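Local coordinates for protein putative glycosyl hydrolase (Bacteroides thetaiotaomicron VPI-5482, PDB 3K11) that is of unproven function but is probably a hydrolase of the family 88 glycosyl hydrolase type, at residues Gly25-Pro29 and Glu30-Lys34; Asp37-Phe40 and Ala41-Lys45. One frame throughout, in Å; residues are numbered along the deposited sequence.

Contact 1 of 2, residues Gly25-Pro29 and Glu30-Lys34; sequences GDLTP and EQVKK
Thr28 is the N-cap of helix 29-45, its side chain accepting from Gln31 N in a local contact at the protein surface, where an extended loop turns into the first helix of the chain. The capping bond from Gln31 N to Thr28 OG1 spans 2.9 Å and is close to straight, with 160° at the hydrogen. A chi1 of 68° holds OG1 between the backbone N and the carbonyl carbon of Thr28, facing the first turn. Threonine suits this place because its hydroxyl can accept from an amide that has no carbonyl one turn earlier in the helix. The regular ladder starts at once: Val32 N donates to Thr28 O and Lys33 N to Pro29 O. Proline fits the first helical position, since no helical bond is asked of its nitrogen there; its ring lies beside Glu30, with CD 3.6 Å from Glu30 OE1, and also touches Asn415 of helix 400-416. A glycine in place of Pro29 lacks the ring, and would probably leave Glu30 and Asn415 without their neighbour and the first turn freer to flex. Lys33 carries its amine away to a salt bridge with Asp100. On the inward side Leu27 reaches helices 347-362 and 400-416, and its branch crosses Val32 at about a right angle, CG and CD1 each 3.8 Å from Val32 CG2.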
ATOM      1  N   GLY A  25       5.775 -16.359 -19.273  1.00 23.28           N
ATOM      2  CA  GLY A  25       6.813 -17.309 -19.631  1.00 24.37           C
ATOM      3  C   GLY A  25       7.546 -16.950 -20.905  1.00 24.17           C
ATOM      4  O   GLY A  25       7.817 -15.780 -21.193  1.00 26.29           O
ATOM      5  N   ASP A  26       7.840 -17.986 -21.659  1.00 24.22           N
ATOM      6  CA  ASP A  26       8.594 -17.852 -22.894  1.00 28.18           C
ATOM      7  C   ASP A  26       7.974 -16.837 -23.837  1.00 28.81           C
ATOM      8  O   ASP A  26       6.751 -16.724 -23.934  1.00 28.59           O
ATOM      9  CB  ASP A  26       8.653 -19.192 -23.628  1.00 31.77           C
ATOM     10  CG  ASP A  26       9.519 -20.246 -22.915  1.00 40.15           C
ATOM     11  OD1 ASP A  26      10.419 -19.916 -22.126  1.00 34.07           O
ATOM     12  OD2 ASP A  26       9.286 -21.439 -23.195  1.00 45.51           O
ATOM     13  N   LEU A  27       8.856 -16.129 -24.544  1.00 25.96           N
ATOM     14  CA  LEU A  27       8.510 -15.135 -25.513  1.00 26.94           C
ATOM     15  C   LEU A  27       9.575 -15.253 -26.618  1.00 29.00           C
ATOM     16  O   LEU A  27      10.772 -15.292 -26.308  1.00 29.86           O
ATOM     17  CB  LEU A  27       8.587 -13.791 -24.821  1.00 27.15           C
ATOM     18  CG  LEU A  27       8.226 -12.537 -25.589  1.00 31.01           C
ATOM     19  CD1 LEU A  27       6.761 -12.672 -26.045  1.00 28.32           C
ATOM     20  CD2 LEU A  27       8.495 -11.277 -24.673  1.00 25.74           C
ATOM     21  N   THR A  28       9.169 -15.308 -27.886  1.00 26.64           N
ATOM     22  CA  THR A  28      10.116 -15.342 -29.001  1.00 28.57           C
ATOM     23  C   THR A  28      10.113 -13.989 -29.695  1.00 27.52           C
ATOM     24  O   THR A  28       9.115 -13.272 -29.661  1.00 27.45           O
ATOM     25  CB  THR A  28       9.742 -16.423 -30.049  1.00 28.29           C
ATOM     26  OG1 THR A  28       8.544 -16.015 -30.689  1.00 28.43           O
ATOM     27  CG2 THR A  28       9.557 -17.774 -29.376  1.00 31.50           C
ATOM     28  N   PRO A  29      11.245 -13.601 -30.276  1.00 28.34           N
ATOM     29  CA  PRO A  29      11.207 -12.355 -31.029  1.00 27.82           C
ATOM     30  C   PRO A  29      10.239 -12.407 -32.205  1.00 27.80           C
ATOM     31  O   PRO A  29       9.692 -11.388 -32.568  1.00 26.62           O
ATOM     32  CB  PRO A  29      12.660 -12.146 -31.469  1.00 29.04           C
ATOM     33  CG  PRO A  29      13.338 -13.429 -31.286  1.00 30.58           C
ATOM     34  CD  PRO A  29      12.593 -14.189 -30.241  1.00 28.51           C
ATOM     35  N   GLU A  30      10.011 -13.586 -32.779  1.00 26.85           N
ATOM     36  CA  GLU A  30       9.016 -13.721 -33.847  1.00 27.58           C
ATOM     37  C   GLU A  30       7.602 -13.387 -33.361  1.00 27.30           C
ATOM     38  O   GLU A  30       6.838 -12.714 -34.066  1.00 26.69           O
ATOM     39  CB  GLU A  30       9.053 -15.118 -34.446  1.00 28.68           C
ATOM     40  CG  GLU A  30      10.347 -15.394 -35.220  1.00 34.06           C
ATOM     41  CD  GLU A  30      11.565 -15.779 -34.351  1.00 44.30           C
ATOM     42  OE1 GLU A  30      11.422 -16.034 -33.127  1.00 31.21           O
ATOM     43  OE2 GLU A  30      12.676 -15.835 -34.924  1.00 44.85           O
ATOM     44  N   GLN A  31       7.229 -13.850 -32.180  0.60 28.10           N
ATOM     45  CA  GLN A  31       5.904 -13.503 -31.685  0.60 27.57           C
ATOM     46  C   GLN A  31       5.817 -11.979 -31.449  0.60 26.27           C
ATOM     47  O   GLN A  31       4.857 -11.346 -31.904  0.60 24.62           O
ATOM     48  CB  GLN A  31       5.523 -14.299 -30.425  0.60 29.00           C
ATOM     49  CG  GLN A  31       4.060 -14.087 -29.970  0.60 31.95           C
ATOM     50  CD  GLN A  31       3.033 -14.240 -31.088  0.60 32.69           C
ATOM     51  OE1 GLN A  31       2.941 -15.281 -31.760  0.60 41.08           O
ATOM     52  NE2 GLN A  31       2.269 -13.180 -31.315  0.60 29.00           N
ATOM     53  N   VAL A  32       6.839 -11.382 -30.825  1.00 23.55           N
ATOM     54  CA  VAL A  32       6.804  -9.947 -30.577  1.00 23.18           C
ATOM     55  C   VAL A  32       6.655  -9.236 -31.913  1.00 23.19           C
ATOM     56  O   VAL A  32       5.831  -8.333 -32.060  1.00 23.13           O
ATOM     57  CB  VAL A  32       8.064  -9.417 -29.831  1.00 24.40           C
ATOM     58  CG1 VAL A  32       7.954  -7.885 -29.661  1.00 23.76           C
ATOM     59  CG2 VAL A  32       8.233 -10.103 -28.457  1.00 20.95           C
ATOM     60  N   LYS A  33       7.403  -9.679 -32.920  1.00 23.06           N
ATOM     61  CA  LYS A  33       7.317  -9.003 -34.219  1.00 22.39           C
ATOM     62  C   LYS A  33       5.922  -9.137 -34.846  1.00 26.18           C
ATOM     63  O   LYS A  33       5.413  -8.196 -35.470  1.00 25.64           O
ATOM     64  CB  LYS A  33       8.411  -9.537 -35.152  1.00 24.69           C
ATOM     65  CG  LYS A  33       8.452  -8.975 -36.557  1.00 29.00           C
ATOM     66  CD  LYS A  33       8.835  -7.536 -36.626  1.00 27.78           C
ATOM     67  CE  LYS A  33       9.402  -7.168 -37.994  1.00 33.23           C
ATOM     68  NZ  LYS A  33       8.400  -7.340 -39.060  1.00 26.24           N
ATOM     69  N   LYS A  34       5.306 -10.307 -34.703  1.00 27.60           N
ATOM     70  CA  LYS A  34       3.952 -10.514 -35.205  1.00 29.46           C
ATOM     71  C   LYS A  34       2.972  -9.504 -34.596  1.00 27.83           C
ATOM     72  O   LYS A  34       2.110  -8.935 -35.282  1.00 24.78           O
ATOM     73  CB  LYS A  34       3.510 -11.942 -34.877  1.00 30.96           C
ATOM     74  CG  LYS A  34       2.082 -12.279 -35.287  1.00 37.35           C
ATOM     75  CD  LYS A  34       1.705 -13.722 -34.876  1.00 39.48           C
ATOM     76  CE  LYS A  34       0.248 -14.069 -35.287  1.00 45.99           C
ATOM     77  NZ  LYS A  34      -0.767 -13.166 -34.618  1.00 45.55           N
TER

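Contact 2 of 2, residues Asp37-Phe40 and Ala41-Lys45; sequences DRVF and AYIDK
Four successive backbone bonds tie Asp37-Phe40 to Ala41-Lys45: Ala41 N to Asp37 O, Tyr42 N to Arg38 O, Ile43 N to Val39 O and Asp44 N to Phe40 O. Ala41 N is 2.9 Å from Asp37 O, and Ile43 N meets Val39 O most directly, at a C=O...N angle of 164°. Apolar contact along the helix is modest: Val39 CG1 lies 4.3 Å from Ile43 CG2, one turn on, and Phe40 CD1 is 4.4 Å from Ile43 CD1. With chi1 at 63°, Ile43 CG1 sits between its own N and carbonyl carbon and is brought back over the preceding turn, 3.4 Å from Phe40 O. The backbone bonds are the i to i+4 ladder of an alpha helix, the later part of helix 29-45, and the family's six-hairpin clan is consistent with an (alpha/alpha)6 barrel in which this helix packs against others. Branched Val39 and Ile43 fill the buried side, both against Tyr400 of helix 400-416. The Phe40 ring, its CG anti to the backbone N (chi1 177°), leaves the helix to meet Tyr103 edge-to-face. Small Ala41 suits the exposed side, its CB 3.5 Å from Asp37 O. Polar ends are paired both along the helix and with other parts of the chain. Asp37 OD1 is engaged by Tyr103 OH and Arg102, and OD2 by Lys33; the positive charges of Arg102 and Lys33 probably stabilise the Asp37 carboxylate. Arg38 pairs with Asp35 and donates to the carbonyls of Ile365 and Asn366, Tyr42 OH bonds to Gln370 NE2, and Asp44 OD1 forms a salt bridge with Arg110 NH2.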
ATOM      1  N   ASP A  37       3.740  -5.908 -35.760  1.00 24.67           N
ATOM      2  CA  ASP A  37       3.301  -5.840 -37.175  1.00 23.66           C
ATOM      3  C   ASP A  37       1.783  -5.637 -37.272  1.00 24.33           C
ATOM      4  O   ASP A  37       1.311  -4.918 -38.143  1.00 24.31           O
ATOM      5  CB  ASP A  37       3.700  -7.106 -37.913  1.00 24.45           C
ATOM      6  CG  ASP A  37       5.153  -7.099 -38.419  1.00 27.81           C
ATOM      7  OD1 ASP A  37       5.797  -6.034 -38.479  1.00 31.41           O
ATOM      8  OD2 ASP A  37       5.611  -8.225 -38.786  1.00 31.42           O
ATOM      9  N   ARG A  38       1.021  -6.228 -36.349  1.00 26.64           N
ATOM     10  CA  ARG A  38      -0.441  -6.042 -36.312  1.00 24.75           C
ATOM     11  C   ARG A  38      -0.805  -4.601 -35.960  1.00 25.91           C
ATOM     12  O   ARG A  38      -1.688  -3.995 -36.583  1.00 24.00           O
ATOM     13  CB  ARG A  38      -1.105  -7.050 -35.375  1.00 25.06           C
ATOM     14  CG  ARG A  38      -2.615  -7.035 -35.471  1.00 31.47           C
ATOM     15  CD  ARG A  38      -3.267  -8.275 -34.866  1.00 29.53           C
ATOM     16  NE  ARG A  38      -3.189  -8.309 -33.407  1.00 26.84           N
ATOM     17  CZ  ARG A  38      -2.264  -8.967 -32.710  1.00 27.81           C
ATOM     18  NH1 ARG A  38      -1.287  -9.655 -33.299  1.00 30.42           N
ATOM     19  NH2 ARG A  38      -2.298  -8.915 -31.389  1.00 29.42           N
ATOM     20  N   VAL A  39      -0.099  -4.034 -34.986  1.00 25.16           N
ATOM     21  CA  VAL A  39      -0.306  -2.633 -34.625  1.00 25.60           C
ATOM     22  C   VAL A  39       0.111  -1.741 -35.802  1.00 25.70           C
ATOM     23  O   VAL A  39      -0.601  -0.804 -36.173  1.00 24.21           O
ATOM     24  CB  VAL A  39       0.498  -2.234 -33.364  1.00 26.72           C
ATOM     25  CG1 VAL A  39       0.370  -0.747 -33.140  1.00 23.20           C
ATOM     26  CG2 VAL A  39       0.047  -3.059 -32.115  1.00 23.76           C
ATOM     27  N   PHE A  40       1.265  -2.034 -36.396  1.00 24.99           N
ATOM     28  CA  PHE A  40       1.770  -1.230 -37.497  1.00 24.79           C
ATOM     29  C   PHE A  40       0.792  -1.231 -38.675  1.00 24.92           C
ATOM     30  O   PHE A  40       0.512  -0.184 -39.267  1.00 23.26           O
ATOM     31  CB  PHE A  40       3.136  -1.760 -37.947  1.00 24.90           C
ATOM     32  CG  PHE A  40       3.703  -1.023 -39.124  1.00 25.61           C
ATOM     33  CD1 PHE A  40       4.036   0.302 -39.009  1.00 23.62           C
ATOM     34  CD2 PHE A  40       3.851  -1.649 -40.361  1.00 30.28           C
ATOM     35  CE1 PHE A  40       4.528   1.018 -40.082  1.00 27.03           C
ATOM     36  CE2 PHE A  40       4.337  -0.945 -41.439  1.00 34.57           C
ATOM     37  CZ  PHE A  40       4.700   0.395 -41.293  1.00 28.55           C
ATOM     38  N   ALA A  41       0.283  -2.398 -39.033  1.00 26.30           N
ATOM     39  CA  ALA A  41      -0.633  -2.473 -40.201  1.00 28.90           C
ATOM     40  C   ALA A  41      -1.863  -1.623 -39.925  1.00 31.71           C
ATOM     41  O   ALA A  41      -2.369  -0.909 -40.780  1.00 31.56           O
ATOM     42  CB  ALA A  41      -1.031  -3.919 -40.490  1.00 28.97           C
ATOM     43  N   TYR A  42      -2.347  -1.689 -38.699  1.00 27.34           N
ATOM     44  CA  TYR A  42      -3.504  -0.909 -38.328  1.00 26.60           C
ATOM     45  C   TYR A  42      -3.259   0.594 -38.415  1.00 27.51           C
ATOM     46  O   TYR A  42      -4.018   1.308 -39.029  1.00 28.58           O
ATOM     47  CB  TYR A  42      -3.940  -1.293 -36.911  1.00 25.58           C
ATOM     48  CG  TYR A  42      -5.072  -0.433 -36.401  1.00 27.65           C
ATOM     49  CD1 TYR A  42      -6.316  -0.465 -36.994  1.00 28.88           C
ATOM     50  CD2 TYR A  42      -4.898   0.388 -35.316  1.00 24.26           C
ATOM     51  CE1 TYR A  42      -7.346   0.343 -36.526  1.00 24.84           C
ATOM     52  CE2 TYR A  42      -5.915   1.192 -34.854  1.00 24.80           C
ATOM     53  CZ  TYR A  42      -7.132   1.160 -35.447  1.00 27.28           C
ATOM     54  OH  TYR A  42      -8.124   1.990 -34.937  1.00 28.52           O
ATOM     55  N   ILE A  43      -2.178   1.075 -37.813  1.00 25.39           N
ATOM     56  CA  ILE A  43      -1.961   2.520 -37.769  1.00 26.53           C
ATOM     57  C   ILE A  43      -1.628   3.064 -39.157  1.00 28.64           C
ATOM     58  O   ILE A  43      -1.887   4.222 -39.428  1.00 29.90           O
ATOM     59  CB  ILE A  43      -0.900   2.950 -36.742  1.00 27.17           C
ATOM     60  CG1 ILE A  43       0.490   2.383 -37.083  1.00 34.17           C
ATOM     61  CG2 ILE A  43      -1.367   2.555 -35.319  1.00 23.77           C
ATOM     62  CD1 ILE A  43       1.586   3.383 -36.954  1.00 37.80           C
ATOM     63  N   ASP A  44      -1.036   2.221 -39.987  1.00 24.90           N
ATOM     64  CA  ASP A  44      -0.655   2.629 -41.347  1.00 31.69           C
ATOM     65  C   ASP A  44      -1.915   3.119 -42.106  1.00 35.02           C
ATOM     66  O   ASP A  44      -1.926   4.254 -42.687  1.00 36.51           O
ATOM     67  CB  ASP A  44      -0.013   1.437 -42.049  1.00 29.25           C
ATOM     68  CG  ASP A  44       0.621   1.788 -43.387  1.00 36.79           C
ATOM     69  OD1 ASP A  44       0.966   2.976 -43.633  1.00 34.79           O
ATOM     70  OD2 ASP A  44       0.792   0.846 -44.173  1.00 40.09           O
ATOM     71  N   LYS A  45      -2.968   2.282 -42.055  0.80 33.79           N
ATOM     72  CA  LYS A  45      -4.256   2.603 -42.725  0.80 35.64           C
ATOM     73  C   LYS A  45      -5.078   3.700 -42.039  0.80 35.34           C
ATOM     74  O   LYS A  45      -5.972   4.263 -42.655  0.80 40.25           O
ATOM     75  CB  LYS A  45      -5.128   1.361 -43.063  0.80 36.79           C
ATOM     76  CG  LYS A  45      -5.290   0.196 -42.047  0.80 43.23           C
ATOM     77  CD  LYS A  45      -6.163   0.508 -40.821  0.80 45.86           C
ATOM     78  CE  LYS A  45      -7.613   0.606 -41.166  0.80 49.68           C
ATOM     79  NZ  LYS A  45      -8.663   0.744 -40.115  0.80 38.13           N
TER

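In the fold
Both contacts belong to helix 29-45, in series along the chain, their centres about 17 Å apart. Contact 1 lies at the surface where the helix starts; contact 2 is partly buried, with four of its eight touching residues enclosed. Helices 400-416 and 101-128 touch both, while helix 347-362 meets contact 1 and helix 82-98 meets contact 2. Their chemistry follows their place: at the start a side-chain hydroxyl must stand in for a missing carbonyl, whereas further on the backbone satisfies itself and aromatic and branched side chains pack against neighbouring helices.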